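Local coordinates for protein hydrogenase maturation protease HycI (Thermococcus kodakarensis KOD1, PDB 5ZBY) that probably acts as an endopeptidase that matures a [NiFe] hydrogenase by cleaving off the C-terminal end of its precursor, at residues D22-L32 with S129-I140. Residues are numbered along the deposited sequence; the frame is centred on the assembly and turned at random.
Sequences DVRGDDAFGVL and STGLFEEPSELI
Arg24 and Glu134 form a single backbone bridge between 22-32 and 129-140: Gly25 N donates to Glu134 O (2.9 Å), while Val23 O receives weak bonds from the amides of Phe133 and Glu134, the last two residues of the type II turn 131-134. One residue on, Asp26 N donates to Ser129 O at 2.8 Å, almost in line with the carbonyl (C=O...N 171°). Gly25 suits the place between these bonds because its phi is positive and a CB would clash with Ser129 O and Glu134 OE1. The Asp26 carboxylate, with CG beside its own backbone N (chi1 -70°), ties Ser129 to Ser137, the residue just before helix 138-156. Its OD1 accepts two bonds from Ser137, from OG at 2.8 Å on the syn side and from N at 2.9 Å nearly head-on; OD2 is met from above the carboxylate plane by Ser129 N and also accepts from Gly128 N. Ser137 OG in turn accepts from Ile140 N, capping helix 138-156, so Asp26 helps hold the N-cap serine in place. With an alanine in its place, the amides of Gly128, Ser129 and Ser137 would probably lose this acceptor, and the capping hydroxyl would be freer to turn. The Ile140 side chain crosses that of Asp26 at about a right angle, its CG1 3.2 Å from OD1. Asp27, whose side chain lies about 4 Å from a bound HEPES buffer molecule, takes a side-on salt bridge at OD2 from NE and NH2 of Arg24, which uses NH1 for a second one with Glu53. Pro136, a ring with no amide proton to satisfy, sets CG against Ala28 CB and Leu32 CD1. The contact thus joins the loop ahead of helix 29-40 to the capped start of helix 138-156, where Ile140 CG2 meets Phe29 and both residues pack on Cys125 of strand 119-125.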
# COMPACT_ATOMS: atom_id res chain seq x y z
N ASP A 22 -5.74 -1.19 12.35
CA ASP A 22 -6.29 -2.55 12.49
C ASP A 22 -7.54 -2.64 13.40
O ASP A 22 -8.16 -3.71 13.49
CB ASP A 22 -5.21 -3.52 12.99
CG ASP A 22 -4.53 -3.07 14.28
OD1 ASP A 22 -4.77 -1.92 14.73
OD2 ASP A 22 -3.72 -3.84 14.82
N VAL A 23 -7.90 -1.54 14.05
CA VAL A 23 -9.14 -1.47 14.82
C VAL A 23 -10.20 -0.53 14.22
O VAL A 23 -11.13 -0.14 14.88
CB VAL A 23 -8.91 -1.11 16.29
CG1 VAL A 23 -7.81 -1.97 16.87
CG2 VAL A 23 -8.58 0.37 16.45
N ARG A 24 -10.02 -0.15 12.96
CA ARG A 24 -10.95 0.75 12.30
C ARG A 24 -11.70 0.09 11.14
O ARG A 24 -11.76 0.64 10.06
CB ARG A 24 -10.28 2.05 11.86
CG ARG A 24 -11.22 3.23 11.93
CD ARG A 24 -10.48 4.56 11.91
NE ARG A 24 -9.76 4.75 10.66
CZ ARG A 24 -8.61 5.41 10.56
NH1 ARG A 24 -8.06 5.94 11.64
NH2 ARG A 24 -8.03 5.54 9.38
N GLY A 25 -12.20 -1.11 11.37
CA GLY A 25 -12.98 -1.84 10.39
C GLY A 25 -12.21 -2.11 9.12
O GLY A 25 -11.09 -2.55 9.17
N ASP A 26 -12.83 -1.85 7.98
CA ASP A 26 -12.16 -2.16 6.70
C ASP A 26 -10.90 -1.34 6.49
O ASP A 26 -10.12 -1.65 5.57
CB ASP A 26 -13.13 -1.92 5.54
CG ASP A 26 -14.26 -2.95 5.50
OD1 ASP A 26 -14.09 -4.06 6.03
OD2 ASP A 26 -15.26 -2.67 4.82
N ASP A 27 -10.67 -0.29 7.27
CA ASP A 27 -9.38 0.46 7.21
C ASP A 27 -8.21 -0.38 7.69
O ASP A 27 -7.05 0.05 7.54
CB ASP A 27 -9.47 1.74 8.04
CG ASP A 27 -9.91 2.93 7.23
OD1 ASP A 27 -10.05 2.79 6.00
OD2 ASP A 27 -10.11 4.03 7.82
N ALA A 28 -8.47 -1.59 8.17
CA ALA A 28 -7.37 -2.51 8.49
C ALA A 28 -6.68 -3.01 7.23
O ALA A 28 -5.61 -3.59 7.30
CB ALA A 28 -7.86 -3.69 9.28
N PHE A 29 -7.34 -2.86 6.08
CA PHE A 29 -6.85 -3.52 4.84
C PHE A 29 -5.32 -3.51 4.63
O PHE A 29 -4.72 -4.57 4.49
CB PHE A 29 -7.51 -2.89 3.62
CG PHE A 29 -7.03 -3.48 2.33
CD1 PHE A 29 -7.46 -4.72 1.92
CD2 PHE A 29 -6.16 -2.76 1.53
CE1 PHE A 29 -6.99 -5.28 0.73
CE2 PHE A 29 -5.70 -3.31 0.34
CZ PHE A 29 -6.13 -4.58 -0.06
N GLY A 30 -4.72 -2.33 4.64
CA GLY A 30 -3.31 -2.21 4.26
C GLY A 30 -2.41 -2.91 5.27
O GLY A 30 -1.41 -3.53 4.89
N VAL A 31 -2.76 -2.81 6.55
CA VAL A 31 -1.91 -3.46 7.57
C VAL A 31 -2.11 -4.97 7.52
O VAL A 31 -1.12 -5.73 7.70
CB VAL A 31 -2.16 -2.89 8.98
CG1 VAL A 31 -1.86 -1.41 8.94
CG2 VAL A 31 -3.55 -3.14 9.44
N LEU A 32 -3.31 -5.41 7.14
CA LEU A 32 -3.52 -6.85 6.97
C LEU A 32 -2.60 -7.34 5.88
O LEU A 32 -1.93 -8.39 6.03
CB LEU A 32 -4.99 -7.15 6.64
CG LEU A 32 -5.98 -6.92 7.79
CD1 LEU A 32 -7.40 -7.10 7.34
CD2 LEU A 32 -5.68 -7.87 8.92
N SER A 129 -16.95 -0.30 5.49
CA SER A 129 -17.28 0.19 6.83
C SER A 129 -16.00 0.56 7.56
O SER A 129 -15.11 -0.27 7.62
CB SER A 129 -18.01 -0.89 7.60
OG SER A 129 -18.47 -0.35 8.84
N THR A 130 -15.87 1.77 8.07
CA THR A 130 -14.66 2.18 8.76
C THR A 130 -14.88 2.70 10.18
O THR A 130 -14.26 3.65 10.60
CB THR A 130 -13.82 3.20 7.96
OG1 THR A 130 -14.59 4.37 7.72
CG2 THR A 130 -13.40 2.60 6.64
N GLY A 131 -15.82 2.08 10.88
CA GLY A 131 -16.13 2.46 12.24
C GLY A 131 -15.02 2.20 13.24
O GLY A 131 -14.26 1.25 13.12
N LEU A 132 -14.92 3.07 14.23
CA LEU A 132 -13.93 2.91 15.28
C LEU A 132 -14.29 1.68 16.13
O LEU A 132 -15.45 1.44 16.45
CB LEU A 132 -13.85 4.19 16.11
CG LEU A 132 -12.65 4.41 17.01
CD1 LEU A 132 -11.33 4.15 16.27
CD2 LEU A 132 -12.67 5.83 17.52
N PHE A 133 -13.27 0.92 16.46
CA PHE A 133 -13.29 -0.34 17.19
C PHE A 133 -14.19 -1.37 16.52
O PHE A 133 -14.85 -2.15 17.19
CB PHE A 133 -13.71 -0.12 18.66
CG PHE A 133 -13.07 -1.08 19.60
CD1 PHE A 133 -11.77 -0.86 20.03
CD2 PHE A 133 -13.73 -2.20 20.03
CE1 PHE A 133 -11.15 -1.75 20.87
CE2 PHE A 133 -13.12 -3.09 20.87
CZ PHE A 133 -11.84 -2.86 21.30
N GLU A 134 -14.08 -1.40 15.20
CA GLU A 134 -14.72 -2.44 14.37
C GLU A 134 -13.66 -3.37 13.83
O GLU A 134 -12.54 -2.96 13.53
CB GLU A 134 -15.50 -1.83 13.17
CG GLU A 134 -16.91 -1.30 13.44
CD GLU A 134 -17.57 -0.75 12.18
OE1 GLU A 134 -16.92 -0.82 11.09
OE2 GLU A 134 -18.71 -0.23 12.26
N GLU A 135 -14.02 -4.64 13.71
CA GLU A 135 -13.19 -5.62 13.02
C GLU A 135 -13.32 -5.37 11.52
O GLU A 135 -14.34 -4.81 11.08
CB GLU A 135 -13.68 -7.02 13.40
CG GLU A 135 -12.94 -8.19 12.86
CD GLU A 135 -13.54 -9.48 13.38
OE1 GLU A 135 -14.54 -9.40 14.12
OE2 GLU A 135 -13.01 -10.56 13.06
N PRO A 136 -12.31 -5.75 10.71
CA PRO A 136 -12.58 -5.66 9.27
C PRO A 136 -13.67 -6.63 8.83
O PRO A 136 -13.84 -7.66 9.46
CB PRO A 136 -11.23 -6.00 8.62
CG PRO A 136 -10.43 -6.69 9.73
CD PRO A 136 -10.90 -6.06 10.99
N SER A 137 -14.33 -6.35 7.73
CA SER A 137 -15.29 -7.25 7.17
C SER A 137 -14.61 -8.50 6.66
O SER A 137 -13.45 -8.49 6.41
CB SER A 137 -16.05 -6.56 6.04
OG SER A 137 -15.25 -6.30 4.93
N GLU A 138 -15.35 -9.58 6.58
CA GLU A 138 -14.88 -10.83 6.02
C GLU A 138 -14.34 -10.60 4.63
O GLU A 138 -13.29 -11.12 4.26
CB GLU A 138 -16.01 -11.86 5.96
CG GLU A 138 -16.62 -12.11 7.31
CD GLU A 138 -15.61 -12.71 8.27
OE1 GLU A 138 -14.87 -13.61 7.84
OE2 GLU A 138 -15.55 -12.27 9.44
N LEU A 139 -15.07 -9.80 3.87
CA LEU A 139 -14.71 -9.53 2.47
C LEU A 139 -13.34 -8.84 2.38
O LEU A 139 -12.50 -9.27 1.63
CB LEU A 139 -15.79 -8.66 1.79
CG LEU A 139 -15.47 -8.19 0.37
CD1 LEU A 139 -15.09 -9.34 -0.51
CD2 LEU A 139 -16.75 -7.50 -0.17
N ILE A 140 -13.13 -7.81 3.17
CA ILE A 140 -11.86 -7.12 3.18
C ILE A 140 -10.73 -8.02 3.65
O ILE A 140 -9.66 -7.91 3.17
CB ILE A 140 -11.93 -5.81 3.98
CG1 ILE A 140 -12.71 -4.75 3.23
CG2 ILE A 140 -10.57 -5.27 4.37
CD1 ILE A 140 -12.51 -4.71 1.76